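Local coordinates for conserved hypothetical protein (Caulobacter vibrioides, PDB 1XFJ) that probably acts as a purine nucleoside phosphorylase of the YfiH/LACC1 family, cleaving inosine and methylthioadenosine with phosphate, and probably also deaminates adenosine, at residues 9-14 with 160-165; 22-27 with 114-119; 171-176 with 195-200. One frame throughout, in Å; residues are numbered along the deposited sequence.

Near the N terminus, residues 9-14 run from strand 8-9 into helix 12-15 and meet residues 160-165, so interaction 1 closes a loop of about 145 residues. Interaction 2, between 22-27 and 114-119, falls wholly within that loop and closes a smaller one. The two touch, their centres about 8 Å apart: strands 115-121 and 160-163 are neighbours in the six-stranded sheet, and both contacts join it to the five-stranded sheet or the helix leading out of its edge strand. Interaction 3 follows in series, its centre about 28 Å from that of interaction 1 and about 26 Å from that of interaction 2, and draws together parts of a small antiparallel sheet, 171-176 with 195-200, at the surface.

Interaction 1. Residues 9-14 with 160-165; sequences VQSPLL and TGVVGP
Val162 presents both its methyl groups to the opposite segment, and three side chains of 9-14 settle on them. With CG1 anti to the backbone N (chi1 177°), the branch splits so that CG1 lies 3.7 Å from Ser11 CB, while CG2 is shared by Ser11, Leu13 and Leu14. Leu14 and Val162 run alongside in opposite senses, Leu14 CD1 coming to 3.8 Å from Val162 CG2. The other Leu14 methyl, CD2, takes Thr160 CG2 as its partner at the same spacing, so one forked leucine bridges two residues that point the same way from strand 160-163. Beta-branched residues suit this strand, and here their methyls make an apolar surface for Leu13 and Leu14. That surface belongs to the six-stranded mixed sheet of the fold, over which the start of the chain turns into the short, weakly bonded helix 12-15. Ser11 is the N-cap of this helix: its OG accepts from Leu13 N at 3.1 Å, with an N-H...O angle of 143°, and also bonds to Glu223 on strand 221-224. Serine suits the place: its short side chain caps the helix start and still fits against Val162, Ser11 OG lying 3.5 Å from Val162 CG2. At the far end Val9 CG2 approaches Pro165 CG more loosely, at 4.4 Å, beside Phe24. At the other end the threonine is two-sided: CG2 meets Leu13 CB at 4.0 Å, whereas OG1 is hydrogen-bonded to a water, and this water donates to Leu13 O, 2.8 Å away.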
loop_
_atom_site.group_PDB
_atom_site.type_symbol
_atom_site.label_atom_id
_atom_site.label_comp_id
_atom_site.label_asym_id
_atom_site.label_seq_id
_atom_site.Cartn_x
_atom_site.Cartn_y
_atom_site.Cartn_z
ATOM N N VAL A 9 7.161 -5.841 -8.400
ATOM C CA VAL A 9 6.550 -7.064 -7.919
ATOM C C VAL A 9 5.150 -6.975 -8.500
ATOM O O VAL A 9 4.441 -5.996 -8.278
ATOM C CB VAL A 9 6.444 -7.109 -6.382
ATOM C CG1 VAL A 9 5.591 -8.297 -5.962
ATOM C CG2 VAL A 9 7.832 -7.217 -5.767
ATOM N N GLN A 10 4.762 -7.973 -9.277
ATOM C CA GLN A 10 3.433 -7.966 -9.858
ATOM C C GLN A 10 2.678 -9.207 -9.443
ATOM O O GLN A 10 3.278 -10.233 -9.124
ATOM C CB GLN A 10 3.514 -7.884 -11.376
ATOM C CG GLN A 10 3.938 -6.524 -11.884
ATOM C CD GLN A 10 3.901 -6.450 -13.388
ATOM O OE1 GLN A 10 4.596 -7.202 -14.072
ATOM N NE2 GLN A 10 3.084 -5.550 -13.917
ATOM N N SER A 11 1.354 -9.095 -9.444
ATOM C CA SER A 11 0.474 -10.187 -9.061
ATOM C C SER A 11 -0.226 -10.826 -10.254
ATOM O O SER A 11 -0.702 -10.132 -11.154
ATOM C CB SER A 11 -0.590 -9.682 -8.088
ATOM O OG SER A 11 -1.640 -10.626 -7.968
ATOM N N PRO A 12 -0.294 -12.166 -10.275
ATOM C CA PRO A 12 -0.957 -12.866 -11.378
ATOM C C PRO A 12 -2.431 -12.475 -11.464
ATOM O O PRO A 12 -3.039 -12.536 -12.533
ATOM C CB PRO A 12 -0.768 -14.337 -11.011
ATOM C CG PRO A 12 0.553 -14.335 -10.329
ATOM C CD PRO A 12 0.461 -13.112 -9.434
ATOM N N LEU A 13 -3.000 -12.064 -10.333
ATOM C CA LEU A 13 -4.404 -11.671 -10.286
ATOM C C LEU A 13 -4.701 -10.348 -10.971
ATOM O O LEU A 13 -5.860 -10.044 -11.254
ATOM C CB LEU A 13 -4.893 -11.603 -8.839
ATOM C CG LEU A 13 -5.281 -12.933 -8.194
ATOM C CD1 LEU A 13 -4.124 -13.895 -8.294
ATOM C CD2 LEU A 13 -5.691 -12.712 -6.748
ATOM N N LEU A 14 -3.663 -9.562 -11.241
ATOM C CA LEU A 14 -3.857 -8.266 -11.883
ATOM C C LEU A 14 -3.151 -8.144 -13.230
ATOM O O LEU A 14 -3.591 -7.394 -14.098
ATOM C CB LEU A 14 -3.358 -7.148 -10.960
ATOM C CG LEU A 14 -4.019 -7.032 -9.582
ATOM C CD1 LEU A 14 -3.262 -6.025 -8.722
ATOM C CD2 LEU A 14 -5.470 -6.613 -9.745
ATOM N N THR A 160 -11.217 -7.306 -7.587
ATOM C CA THR A 160 -10.037 -8.112 -7.294
ATOM C C THR A 160 -9.163 -7.205 -6.429
ATOM O O THR A 160 -8.984 -6.022 -6.739
ATOM C CB THR A 160 -9.263 -8.505 -8.577
ATOM O OG1 THR A 160 -10.031 -9.452 -9.328
ATOM C CG2 THR A 160 -7.916 -9.131 -8.229
ATOM N N GLY A 161 -8.645 -7.752 -5.334
ATOM C CA GLY A 161 -7.809 -6.971 -4.439
ATOM C C GLY A 161 -6.549 -7.723 -4.067
ATOM O O GLY A 161 -6.605 -8.886 -3.666
ATOM N N VAL A 162 -5.407 -7.058 -4.197
ATOM C CA VAL A 162 -4.130 -7.683 -3.891
ATOM C C VAL A 162 -3.321 -6.891 -2.880
ATOM O O VAL A 162 -3.181 -5.671 -2.998
ATOM C CB VAL A 162 -3.278 -7.845 -5.168
ATOM C CG1 VAL A 162 -1.920 -8.443 -4.822
ATOM C CG2 VAL A 162 -4.014 -8.716 -6.169
ATOM N N VAL A 163 -2.790 -7.595 -1.887
ATOM C CA VAL A 163 -1.968 -6.974 -0.856
ATOM C C VAL A 163 -0.520 -7.077 -1.321
ATOM O O VAL A 163 -0.070 -8.146 -1.721
ATOM C CB VAL A 163 -2.137 -7.707 0.492
ATOM C CG1 VAL A 163 -1.363 -6.982 1.585
ATOM C CG2 VAL A 163 -3.618 -7.782 0.850
ATOM N N GLY A 164 0.212 -5.967 -1.268
ATOM C CA GLY A 164 1.590 -5.987 -1.722
ATOM C C GLY A 164 2.620 -6.259 -0.646
ATOM O O GLY A 164 2.288 -6.756 0.434
ATOM N N PRO A 165 3.896 -5.951 -0.923
ATOM C CA PRO A 165 4.966 -6.173 0.051
ATOM C C PRO A 165 4.649 -5.392 1.320
ATOM O O PRO A 165 4.182 -4.258 1.257
ATOM C CB PRO A 165 6.205 -5.628 -0.660
ATOM C CG PRO A 165 5.873 -5.795 -2.121
ATOM C CD PRO A 165 4.427 -5.359 -2.163
HETATM O O HOH W 1 -8.472 -10.886 -10.890
#

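Interaction 2. Residues 22-27 with 114-119; sequences HAFFTR and CAPVLL
Phe24 CG stands anti to its carbonyl carbon (chi1 -67°), and Leu118 CG takes the same position on its own residue (chi1 -60°); the two side chains then reach toward each other tip to tip. They meet between two sheets of the alpha-beta-beta-alpha fold: strand 20-25 of the five-stranded sheet faces strand 115-121 of the six-stranded one. The local strand axes run nearly antiparallel, at 172°, and come within 8.9 Å, a separation bridged mainly by side chains, as between packed sheets. Leu118 CD1 lies over one face of the Phe24 ring in a CH-pi contact, 3.8 Å from the ring centroid and offset toward the rim. A flat aromatic suits this place because its face accepts a methyl, and the slender leucine branch can lie close above it. Leu118 CG also approaches the ring, 3.6 Å from Phe24 CE1. Farther along, Pro116 CG comes obliquely to Phe24 CD1 at 4.0 Å, its compact ring adding carbon surface without a long side chain. Ser255 and Ile257 of strand 253-259 border the same interior, and Pro165 and Val225 pack on Phe24. His22 runs roughly perpendicular to Leu118, and the methyl already on Phe24 also touches it: Leu118 CD1 sits at the edge of the imidazole, near its plane, 4.1 Å from His22 ND1.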
loop_
_atom_site.group_PDB
_atom_site.type_symbol
_atom_site.label_atom_id
_atom_site.label_comp_id
_atom_site.label_asym_id
_atom_site.label_seq_id
_atom_site.Cartn_x
_atom_site.Cartn_y
_atom_site.Cartn_z
ATOM N N HIS A 22 -0.412 -2.217 -13.182
ATOM C CA HIS A 22 -0.206 -2.154 -11.739
ATOM C C HIS A 22 1.226 -2.523 -11.408
ATOM O O HIS A 22 1.926 -3.125 -12.220
ATOM C CB HIS A 22 -1.103 -3.166 -11.037
ATOM C CG HIS A 22 -0.580 -4.566 -11.110
ATOM N ND1 HIS A 22 -0.022 -5.210 -10.026
ATOM C CD2 HIS A 22 -0.478 -5.425 -12.152
ATOM C CE1 HIS A 22 0.401 -6.405 -10.397
ATOM N NE2 HIS A 22 0.138 -6.560 -11.682
ATOM N N ALA A 23 1.641 -2.194 -10.190
ATOM C CA ALA A 23 2.983 -2.524 -9.750
ATOM C C ALA A 23 3.227 -2.169 -8.300
ATOM O O ALA A 23 2.766 -1.140 -7.810
ATOM C CB ALA A 23 4.013 -1.819 -10.621
ATOM N N PHE A 24 3.936 -3.059 -7.617
ATOM C CA PHE A 24 4.343 -2.846 -6.236
ATOM C C PHE A 24 5.837 -2.613 -6.447
ATOM O O PHE A 24 6.581 -3.544 -6.748
ATOM C CB PHE A 24 4.109 -4.106 -5.399
ATOM C CG PHE A 24 2.657 -4.453 -5.217
ATOM C CD1 PHE A 24 1.854 -3.716 -4.350
ATOM C CD2 PHE A 24 2.086 -5.505 -5.927
ATOM C CE1 PHE A 24 0.497 -4.026 -4.192
ATOM C CE2 PHE A 24 0.736 -5.824 -5.778
ATOM C CZ PHE A 24 -0.061 -5.082 -4.908
ATOM N N PHE A 25 6.270 -1.365 -6.323
ATOM C CA PHE A 25 7.670 -1.049 -6.550
ATOM C C PHE A 25 8.595 -1.449 -5.415
ATOM O O PHE A 25 8.157 -1.691 -4.286
ATOM C CB PHE A 25 7.809 0.444 -6.865
ATOM C CG PHE A 25 7.200 0.826 -8.182
ATOM C CD1 PHE A 25 7.902 0.619 -9.365
ATOM C CD2 PHE A 25 5.892 1.302 -8.248
ATOM C CE1 PHE A 25 7.310 0.876 -10.602
ATOM C CE2 PHE A 25 5.287 1.562 -9.478
ATOM C CZ PHE A 25 5.999 1.347 -10.660
ATOM N N THR A 26 9.882 -1.540 -5.740
ATOM C CA THR A 26 10.900 -1.896 -4.766
ATOM C C THR A 26 11.723 -0.647 -4.468
ATOM O O THR A 26 11.372 0.459 -4.895
ATOM C CB THR A 26 11.842 -3.007 -5.297
ATOM O OG1 THR A 26 12.697 -2.471 -6.314
ATOM C CG2 THR A 26 11.032 -4.162 -5.880
ATOM N N ARG A 27 12.816 -0.824 -3.737
ATOM C CA ARG A 27 13.684 0.291 -3.387
ATOM C C ARG A 27 14.684 0.563 -4.508
ATOM O O ARG A 27 15.380 1.575 -4.495
ATOM C CB ARG A 27 14.446 -0.025 -2.096
ATOM C CG ARG A 27 15.466 -1.143 -2.247
ATOM C CD ARG A 27 16.190 -1.398 -0.940
ATOM N NE ARG A 27 16.848 -0.193 -0.441
ATOM C CZ ARG A 27 17.350 -0.075 0.782
ATOM N NH1 ARG A 27 17.271 -1.093 1.630
ATOM N NH2 ARG A 27 17.921 1.061 1.164
ATOM N N CYS A 114 3.814 -1.026 6.176
ATOM C CA CYS A 114 2.361 -1.078 6.134
ATOM C C CYS A 114 1.949 -1.753 4.836
ATOM O O CYS A 114 2.731 -1.819 3.890
ATOM C CB CYS A 114 1.771 0.327 6.258
ATOM S SG CYS A 114 2.019 0.979 7.927
ATOM N N ALA A 115 0.724 -2.259 4.789
ATOM C CA ALA A 115 0.260 -2.987 3.615
ATOM C C ALA A 115 -0.425 -2.185 2.522
ATOM O O ALA A 115 -1.475 -1.577 2.746
ATOM C CB ALA A 115 -0.658 -4.119 4.058
ATOM N N PRO A 116 0.169 -2.163 1.316
ATOM C CA PRO A 116 -0.456 -1.422 0.221
ATOM C C PRO A 116 -1.459 -2.380 -0.419
ATOM O O PRO A 116 -1.211 -3.585 -0.486
ATOM C CB PRO A 116 0.720 -1.112 -0.698
ATOM C CG PRO A 116 1.574 -2.333 -0.554
ATOM C CD PRO A 116 1.523 -2.618 0.945
ATOM N N VAL A 117 -2.590 -1.858 -0.869
ATOM C CA VAL A 117 -3.596 -2.703 -1.496
ATOM C C VAL A 117 -4.039 -2.111 -2.821
ATOM O O VAL A 117 -4.413 -0.944 -2.894
ATOM C CB VAL A 117 -4.839 -2.873 -0.592
ATOM C CG1 VAL A 117 -5.792 -3.890 -1.206
ATOM C CG2 VAL A 117 -4.417 -3.313 0.802
ATOM N N LEU A 118 -3.986 -2.925 -3.870
ATOM C CA LEU A 118 -4.408 -2.487 -5.191
ATOM C C LEU A 118 -5.691 -3.239 -5.517
ATOM O O LEU A 118 -5.745 -4.467 -5.406
ATOM C CB LEU A 118 -3.326 -2.799 -6.224
ATOM C CG LEU A 118 -1.970 -2.138 -5.957
ATOM C CD1 LEU A 118 -0.986 -2.516 -7.060
ATOM C CD2 LEU A 118 -2.138 -0.627 -5.885
ATOM N N LEU A 119 -6.724 -2.498 -5.904
ATOM C CA LEU A 119 -8.012 -3.097 -6.222
ATOM C C LEU A 119 -8.506 -2.658 -7.586
ATOM O O LEU A 119 -8.132 -1.595 -8.080
ATOM C CB LEU A 119 -9.063 -2.701 -5.184
ATOM C CG LEU A 119 -8.757 -2.952 -3.711
ATOM C CD1 LEU A 119 -8.059 -1.734 -3.131
ATOM C CD2 LEU A 119 -10.060 -3.210 -2.961
#

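Interaction 3. Residues 171-176 with 195-200; sequences SYEVGL and PGASED
Leu176 lies against the backbone of the turn formed by 195-200, where it meets mostly backbone and carboxylate oxygens. Its CG, anti to the carbonyl carbon (chi1 -62°), is the atom 3.7 Å from Asp200 O, and its two methyls divide the remaining contacts: CD2 meets Glu199 O at 3.7 Å, while CD1 comes to 3.8 Å from Asp200 OD1. The leucine and aspartate side chains meet at a slant. Beside them, Gly175 brings its CA to 3.8 Å from Asp200 O. At the other end of the contact Glu173 reaches out: chi1 -179° sets CG anti to the backbone N, and the extended chain beyond it (chi2 -179°) reaches across, Glu173 OE2 ending 3.7 Å from Ala197 CB.

Two waters supply the polar links. One donates to Glu173 OE2 and accepts from Ala197 N; the second accepts from Leu176 N and donates to Asp200 O, at 2.8 Å from the latter oxygen. The Leu176 amide belongs to the first turn of helix 176-185, for which Gly175 is the N-cap residue. The contact thus joins the short edge strand 173-175, and the helix that follows it, to the loop between strands 193-195 and 201-204 of the three-stranded antiparallel sheet. Strand 201-204 is the central one, and the backbone of Val174 bonds to Arg202 on it.

Within the loop, Ser198 forms an ST turn, its OG accepting from Asp200 N at 3.2 Å. Serine suits that position because its short hydroxyl can fold back to the backbone two residues on. Farther out, Arg202 NH1 bonds to Glu199 O, the same carbonyl oxygen that touches Leu176, and Arg240 NH1 bonds to Glu173 O.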
loop_
_atom_site.group_PDB
_atom_site.type_symbol
_atom_site.label_atom_id
_atom_site.label_comp_id
_atom_site.label_asym_id
_atom_site.label_seq_id
_atom_site.Cartn_x
_atom_site.Cartn_y
_atom_site.Cartn_z
ATOM N N SER A 171 8.019 -11.107 11.016
ATOM C CA SER A 171 8.738 -9.876 11.325
ATOM C C SER A 171 8.009 -8.840 12.178
ATOM O O SER A 171 8.649 -8.012 12.829
ATOM C CB SER A 171 9.158 -9.200 10.015
ATOM O OG SER A 171 10.049 -10.013 9.268
ATOM N N TYR A 172 6.682 -8.883 12.173
ATOM C CA TYR A 172 5.883 -7.894 12.895
ATOM C C TYR A 172 5.638 -8.174 14.380
ATOM O O TYR A 172 4.608 -8.731 14.755
ATOM C CB TYR A 172 4.541 -7.721 12.174
ATOM C CG TYR A 172 3.854 -6.390 12.413
ATOM C CD1 TYR A 172 4.387 -5.450 13.293
ATOM C CD2 TYR A 172 2.654 -6.083 11.769
ATOM C CE1 TYR A 172 3.743 -4.238 13.532
ATOM C CE2 TYR A 172 2.002 -4.873 11.999
ATOM C CZ TYR A 172 2.550 -3.961 12.883
ATOM O OH TYR A 172 1.896 -2.783 13.136
ATOM N N GLU A 173 6.583 -7.765 15.222
ATOM C CA GLU A 173 6.452 -7.964 16.663
ATOM C C GLU A 173 5.618 -6.842 17.276
ATOM O O GLU A 173 5.811 -5.669 16.950
ATOM C CB GLU A 173 7.833 -7.986 17.324
ATOM C CG GLU A 173 7.777 -8.216 18.826
ATOM C CD GLU A 173 9.145 -8.213 19.471
ATOM O OE1 GLU A 173 9.702 -7.117 19.693
ATOM O OE2 GLU A 173 9.668 -9.313 19.747
ATOM N N VAL A 174 4.691 -7.203 18.162
ATOM C CA VAL A 174 3.844 -6.212 18.820
ATOM C C VAL A 174 3.656 -6.536 20.300
ATOM O O VAL A 174 3.964 -7.646 20.745
ATOM C CB VAL A 174 2.455 -6.120 18.144
ATOM C CG1 VAL A 174 2.618 -5.806 16.663
ATOM C CG2 VAL A 174 1.691 -7.418 18.334
ATOM N N GLY A 175 3.155 -5.559 21.054
ATOM C CA GLY A 175 2.934 -5.750 22.479
ATOM C C GLY A 175 1.515 -6.168 22.825
ATOM O O GLY A 175 0.678 -6.343 21.937
ATOM N N LEU A 176 1.240 -6.314 24.119
ATOM C CA LEU A 176 -0.075 -6.738 24.587
ATOM C C LEU A 176 -1.183 -5.696 24.439
ATOM O O LEU A 176 -2.354 -6.049 24.305
ATOM C CB LEU A 176 0.016 -7.196 26.046
ATOM C CG LEU A 176 0.919 -8.404 26.317
ATOM C CD1 LEU A 176 0.964 -8.684 27.811
ATOM C CD2 LEU A 176 0.400 -9.624 25.568
ATOM N N PRO A 195 2.577 -16.708 18.629
ATOM C CA PRO A 195 3.475 -16.628 19.784
ATOM C C PRO A 195 4.677 -15.739 19.475
ATOM O O PRO A 195 5.271 -15.842 18.401
ATOM C CB PRO A 195 3.865 -18.085 20.010
ATOM C CG PRO A 195 2.621 -18.816 19.597
ATOM C CD PRO A 195 2.264 -18.111 18.308
ATOM N N GLY A 196 5.028 -14.871 20.419
ATOM C CA GLY A 196 6.148 -13.967 20.218
ATOM C C GLY A 196 7.404 -14.353 20.976
ATOM O O GLY A 196 7.502 -15.450 21.526
ATOM N N ALA A 197 8.363 -13.433 21.008
ATOM C CA ALA A 197 9.635 -13.652 21.685
ATOM C C ALA A 197 9.453 -13.905 23.176
ATOM O O ALA A 197 10.342 -14.450 23.831
ATOM C CB ALA A 197 10.546 -12.452 21.469
ATOM N N SER A 198 8.306 -13.499 23.710
ATOM C CA SER A 198 8.001 -13.697 25.124
ATOM C C SER A 198 6.499 -13.561 25.330
ATOM O O SER A 198 5.777 -13.182 24.410
ATOM C CB SER A 198 8.717 -12.655 25.982
ATOM O OG SER A 198 8.077 -11.397 25.875
ATOM N N GLU A 199 6.033 -13.862 26.539
ATOM C CA GLU A 199 4.612 -13.766 26.852
ATOM C C GLU A 199 4.117 -12.332 26.713
ATOM O O GLU A 199 2.919 -12.098 26.548
ATOM C CB GLU A 199 4.336 -14.258 28.275
ATOM C CG GLU A 199 4.528 -15.754 28.488
ATOM C CD GLU A 199 3.688 -16.597 27.546
ATOM O OE1 GLU A 199 2.567 -16.173 27.194
ATOM O OE2 GLU A 199 4.145 -17.696 27.165
ATOM N N ASP A 200 5.038 -11.373 26.786
ATOM C CA ASP A 200 4.669 -9.966 26.663
ATOM C C ASP A 200 4.634 -9.512 25.213
ATOM O O ASP A 200 4.318 -8.359 24.928
ATOM C CB ASP A 200 5.640 -9.065 27.436
ATOM C CG ASP A 200 5.460 -9.157 28.936
ATOM O OD1 ASP A 200 4.348 -9.505 29.390
ATOM O OD2 ASP A 200 6.431 -8.860 29.664
HETATM O O HOH W 2 7.939 -11.369 19.295
HETATM O O HOH W 3 3.555 -5.819 25.872
#